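Local coordinates for uncharacterized protein Atu2129 (Agrobacterium tumefaciens, PDB 3DNH) that is of unknown function but forms a dimer with a CREG-like beta-barrel related to pyridoxamine 5'-phosphate oxidase, a fold that often binds FMN, at residues N82-A94 and L104-I116. Numbering follows the deposited sequence.
Sequences NMETDARISVTLA and LPRLTLVGRADRI
The aliphatic part of Arg88 overlaps the guanidinium of Arg112, laying CG over one face near the rim, 3.8 Å from NH1 of Arg112. This pair stands near one end of an antiparallel beta ladder, strands 88-93 and 106-115, in the split-barrel-like fold of the pyridoxamine 5'-phosphate oxidase family. Seven backbone N-H...O bonds join the segments, from Ala87 O with Ala113 N to the Leu93 and Leu107 pair. The two guanidinium planes are nearly parallel, 6° apart. A bend at chi3 (-69°) turns the head of Arg88 back to Asp86, which it grips side-on through NE and NH1, one to each carboxylate oxygen. Asp86 OD1 also accepts a hydrogen bond from the backbone N of Arg88, forming an Asx turn; this carboxylate, near Arg112 too, probably offsets the positive charge of both arginines. Tyr53 of the second subunit makes a cation-pi contact with Arg88.

Farther along that face, Thr92 OG1 and Thr108 OG1 lie 3.0 Å apart. Thr56 of the second subunit hydrogen-bonds both and Ser90, so this row lies at the subunit interface. On the opposite face, Val91 CG2 meets Leu109 CB at 3.8 Å.

At the helix end, selenomethionine Met83 brings SE to 3.7 Å from Ala113 CB, and Glu84 OE2 forms a salt bridge with Arg115 NH1, the carboxylate and guanidinium planes 85° apart. A water donates to both Met83 O and Ala113 O, at 2.8 Å from the latter.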
loop_
_atom_site.group_PDB
_atom_site.type_symbol
_atom_site.label_atom_id
_atom_site.label_comp_id
_atom_site.label_asym_id
_atom_site.label_seq_id
_atom_site.Cartn_x
_atom_site.Cartn_y
_atom_site.Cartn_z
ATOM N N ASN A 82 8.509 5.309 -16.804
ATOM C CA ASN A 82 9.550 5.857 -15.917
ATOM C C ASN A 82 10.702 4.875 -15.805
ATOM O O ASN A 82 11.876 5.254 -15.981
ATOM C CB ASN A 82 9.000 6.217 -14.527
ATOM C CG ASN A 82 8.075 7.417 -14.550
ATOM O OD1 ASN A 82 8.058 8.162 -15.518
ATOM N ND2 ASN A 82 7.273 7.594 -13.489
HETATM N N MSE A 83 10.352 3.611 -15.569
HETATM C CA MSE A 83 11.316 2.524 -15.478
HETATM C C MSE A 83 12.141 2.278 -16.760
HETATM O O MSE A 83 13.300 1.904 -16.665
HETATM C CB MSE A 83 10.624 1.240 -15.009
HETATM C CG MSE A 83 10.214 1.286 -13.537
HETATM SE SE MSE A 83 9.475 -0.394 -12.854
HETATM C CE MSE A 83 7.707 -0.394 -13.772
ATOM N N GLU A 84 11.560 2.515 -17.943
ATOM C CA GLU A 84 12.351 2.538 -19.202
ATOM C C GLU A 84 13.440 3.600 -19.113
ATOM O O GLU A 84 14.599 3.342 -19.412
ATOM C CB GLU A 84 11.501 2.866 -20.445
ATOM C CG GLU A 84 10.818 1.709 -21.162
ATOM C CD GLU A 84 11.650 0.407 -21.223
ATOM O OE1 GLU A 84 12.275 0.132 -22.276
ATOM O OE2 GLU A 84 11.650 -0.361 -20.214
ATOM N N THR A 85 13.045 4.799 -18.704
ATOM C CA THR A 85 13.949 5.948 -18.634
ATOM C C THR A 85 15.031 5.832 -17.528
ATOM O O THR A 85 16.158 6.266 -17.744
ATOM C CB THR A 85 13.159 7.282 -18.526
ATOM O OG1 THR A 85 12.359 7.297 -17.340
ATOM C CG2 THR A 85 12.232 7.475 -19.739
ATOM N N ASP A 86 14.689 5.220 -16.381
ATOM C CA ASP A 86 15.560 5.141 -15.197
ATOM C C ASP A 86 15.076 3.969 -14.333
ATOM O O ASP A 86 13.932 3.980 -13.828
ATOM C CB ASP A 86 15.466 6.460 -14.411
ATOM C CG ASP A 86 16.453 6.553 -13.240
ATOM O OD1 ASP A 86 16.811 5.538 -12.606
ATOM O OD2 ASP A 86 16.854 7.696 -12.936
ATOM N N ALA A 87 15.940 2.965 -14.153
ATOM C CA ALA A 87 15.516 1.714 -13.502
ATOM C C ALA A 87 15.513 1.755 -11.966
ATOM O O ALA A 87 15.117 0.785 -11.347
ATOM C CB ALA A 87 16.362 0.507 -14.018
ATOM N N ARG A 88 15.962 2.852 -11.353
ATOM C CA ARG A 88 15.979 2.972 -9.892
ATOM C C ARG A 88 14.549 3.034 -9.343
ATOM O O ARG A 88 13.743 3.902 -9.740
ATOM C CB ARG A 88 16.776 4.194 -9.439
ATOM C CG ARG A 88 18.244 4.094 -9.796
ATOM C CD ARG A 88 18.974 5.320 -9.336
ATOM N NE ARG A 88 18.595 6.485 -10.108
ATOM C CZ ARG A 88 19.021 7.721 -9.861
ATOM N NH1 ARG A 88 18.625 8.705 -10.641
ATOM N NH2 ARG A 88 19.837 7.976 -8.840
ATOM N N ILE A 89 14.228 2.078 -8.476
ATOM C CA ILE A 89 12.875 1.941 -7.889
ATOM C C ILE A 89 12.949 1.668 -6.395
ATOM O O ILE A 89 14.016 1.310 -5.869
ATOM C CB ILE A 89 12.026 0.800 -8.563
ATOM C CG1 ILE A 89 12.617 -0.611 -8.364
ATOM C CG2 ILE A 89 11.850 1.087 -10.080
ATOM C CD1 ILE A 89 11.558 -1.768 -8.643
ATOM N N SER A 90 11.807 1.835 -5.711
ATOM C CA SER A 90 11.655 1.399 -4.333
ATOM C C SER A 90 10.308 0.687 -4.192
ATOM O O SER A 90 9.332 1.096 -4.816
ATOM C CB SER A 90 11.731 2.590 -3.366
ATOM O OG SER A 90 11.619 2.166 -2.008
ATOM N N VAL A 91 10.244 -0.361 -3.364
ATOM C CA VAL A 91 8.950 -1.009 -3.057
ATOM C C VAL A 91 8.775 -1.111 -1.557
ATOM O O VAL A 91 9.766 -1.225 -0.834
ATOM C CB VAL A 91 8.803 -2.440 -3.681
ATOM C CG1 VAL A 91 8.929 -2.392 -5.168
ATOM C CG2 VAL A 91 9.868 -3.401 -3.114
ATOM N N THR A 92 7.535 -0.999 -1.095
ATOM C CA THR A 92 7.244 -1.279 0.299
ATOM C C THR A 92 6.226 -2.383 0.325
ATOM O O THR A 92 5.165 -2.281 -0.269
ATOM C CB THR A 92 6.794 -0.058 1.100
ATOM O OG1 THR A 92 7.851 0.912 1.063
ATOM C CG2 THR A 92 6.476 -0.427 2.614
ATOM N N LEU A 93 6.606 -3.453 1.010
ATOM C CA LEU A 93 5.752 -4.579 1.232
ATOM C C LEU A 93 5.215 -4.547 2.653
ATOM O O LEU A 93 5.953 -4.259 3.607
ATOM C CB LEU A 93 6.537 -5.846 0.967
ATOM C CG LEU A 93 6.686 -6.252 -0.497
ATOM C CD1 LEU A 93 7.508 -5.235 -1.285
ATOM C CD2 LEU A 93 7.413 -7.623 -0.536
ATOM N N ALA A 94 3.921 -4.839 2.809
ATOM C CA ALA A 94 3.346 -4.925 4.145
ATOM C C ALA A 94 2.162 -5.896 4.143
ATOM O O ALA A 94 1.545 -6.068 3.081
ATOM C CB ALA A 94 2.925 -3.553 4.622
ATOM N N LEU A 104 1.600 -1.957 11.064
ATOM C CA LEU A 104 2.161 -3.109 10.399
ATOM C C LEU A 104 3.666 -3.075 10.306
ATOM O O LEU A 104 4.222 -2.021 10.235
ATOM C CB LEU A 104 1.618 -3.182 8.973
ATOM C CG LEU A 104 0.131 -3.068 8.702
ATOM C CD1 LEU A 104 -0.193 -3.110 7.269
ATOM C CD2 LEU A 104 -0.596 -4.116 9.424
ATOM N N PRO A 105 4.313 -4.233 10.245
ATOM C CA PRO A 105 5.713 -4.221 9.811
ATOM C C PRO A 105 5.746 -3.819 8.345
ATOM O O PRO A 105 4.852 -4.187 7.582
ATOM C CB PRO A 105 6.156 -5.675 9.973
ATOM C CG PRO A 105 4.902 -6.462 9.867
ATOM C CD PRO A 105 3.855 -5.596 10.546
ATOM N N ARG A 106 6.726 -3.026 7.962
ATOM C CA ARG A 106 6.781 -2.508 6.628
ATOM C C ARG A 106 8.199 -2.701 6.125
ATOM O O ARG A 106 9.154 -2.203 6.732
ATOM C CB ARG A 106 6.414 -1.024 6.588
ATOM C CG ARG A 106 4.932 -0.755 6.594
ATOM C CD ARG A 106 4.460 -0.185 7.869
ATOM N NE ARG A 106 5.074 1.096 8.157
ATOM C CZ ARG A 106 5.290 1.560 9.376
ATOM N NH1 ARG A 106 5.849 2.744 9.515
ATOM N NH2 ARG A 106 4.945 0.848 10.457
ATOM N N LEU A 107 8.312 -3.469 5.049
ATOM C CA LEU A 107 9.599 -3.768 4.472
ATOM C C LEU A 107 9.826 -2.916 3.238
ATOM O O LEU A 107 9.059 -3.003 2.270
ATOM C CB LEU A 107 9.711 -5.277 4.193
ATOM C CG LEU A 107 10.875 -5.741 3.336
ATOM C CD1 LEU A 107 12.159 -5.693 4.195
ATOM C CD2 LEU A 107 10.615 -7.128 2.824
ATOM N N THR A 108 10.845 -2.053 3.293
ATOM C CA THR A 108 11.209 -1.255 2.126
ATOM C C THR A 108 12.453 -1.836 1.451
ATOM O O THR A 108 13.470 -2.050 2.101
ATOM C CB THR A 108 11.400 0.250 2.481
ATOM O OG1 THR A 108 10.170 0.755 2.996
ATOM C CG2 THR A 108 11.755 1.049 1.237
ATOM N N LEU A 109 12.347 -2.099 0.145
ATOM C CA LEU A 109 13.453 -2.616 -0.651
ATOM C C LEU A 109 13.747 -1.618 -1.758
ATOM O O LEU A 109 12.860 -1.267 -2.534
ATOM C CB LEU A 109 13.116 -4.000 -1.230
ATOM C CG LEU A 109 12.556 -5.079 -0.272
ATOM C CD1 LEU A 109 12.060 -6.269 -1.082
ATOM C CD2 LEU A 109 13.645 -5.554 0.704
ATOM N N VAL A 110 14.991 -1.136 -1.790
ATOM C CA VAL A 110 15.431 -0.171 -2.779
ATOM C C VAL A 110 16.384 -0.852 -3.750
ATOM O O VAL A 110 17.276 -1.561 -3.320
ATOM C CB VAL A 110 16.065 1.050 -2.089
ATOM C CG1 VAL A 110 16.621 2.035 -3.111
ATOM C CG2 VAL A 110 15.051 1.699 -1.147
ATOM N N GLY A 111 16.208 -0.637 -5.055
ATOM C CA GLY A 111 17.150 -1.212 -6.038
ATOM C C GLY A 111 16.814 -0.891 -7.476
ATOM O O GLY A 111 16.360 0.215 -7.773
ATOM N N ARG A 112 17.062 -1.844 -8.379
ATOM C CA ARG A 112 16.769 -1.645 -9.811
ATOM C C ARG A 112 15.712 -2.603 -10.334
ATOM O O ARG A 112 15.621 -3.742 -9.892
ATOM C CB ARG A 112 18.043 -1.678 -10.668
ATOM C CG ARG A 112 18.927 -0.458 -10.449
ATOM C CD ARG A 112 20.305 -0.582 -11.068
ATOM N NE ARG A 112 21.053 0.627 -10.721
ATOM C CZ ARG A 112 20.951 1.800 -11.351
ATOM N NH1 ARG A 112 21.645 2.841 -10.898
ATOM N NH2 ARG A 112 20.173 1.944 -12.427
ATOM N N ALA A 113 14.856 -2.086 -11.222
ATOM C CA ALA A 113 13.867 -2.879 -11.922
ATOM C C ALA A 113 14.528 -3.451 -13.160
ATOM O O ALA A 113 14.725 -2.722 -14.159
ATOM C CB ALA A 113 12.711 -2.005 -12.322
ATOM N N ASP A 114 14.866 -4.740 -13.101
ATOM C CA ASP A 114 15.463 -5.449 -14.199
ATOM C C ASP A 114 14.352 -6.141 -14.981
ATOM O O ASP A 114 13.599 -6.958 -14.445
ATOM C CB ASP A 114 16.429 -6.524 -13.684
ATOM C CG ASP A 114 17.743 -5.963 -13.175
ATOM O OD1 ASP A 114 18.227 -4.951 -13.717
ATOM O OD2 ASP A 114 18.327 -6.547 -12.228
ATOM N N ARG A 115 14.293 -5.875 -16.267
ATOM C CA ARG A 115 13.352 -6.569 -17.115
ATOM C C ARG A 115 13.676 -8.073 -17.229
ATOM O O ARG A 115 14.813 -8.470 -17.519
ATOM C CB ARG A 115 13.339 -5.878 -18.468
ATOM C CG ARG A 115 12.069 -6.086 -19.200
ATOM C CD ARG A 115 11.028 -5.015 -18.930
ATOM N NE ARG A 115 10.195 -5.076 -20.114
ATOM C CZ ARG A 115 10.361 -4.315 -21.188
ATOM N NH1 ARG A 115 11.277 -3.361 -21.199
ATOM N NH2 ARG A 115 9.585 -4.493 -22.240
ATOM N N ILE A 116 12.684 -8.910 -16.931
ATOM C CA ILE A 116 12.827 -10.340 -17.097
ATOM C C ILE A 116 12.879 -10.672 -18.608
ATOM O O ILE A 116 11.982 -10.268 -19.352
ATOM C CB ILE A 116 11.689 -11.086 -16.371
ATOM C CG1 ILE A 116 11.857 -10.940 -14.836
ATOM C CG2 ILE A 116 11.649 -12.569 -16.767
ATOM C CD1 ILE A 116 10.785 -11.611 -14.014
HETATM O O HOH W 1 13.481 -1.188 -16.167
#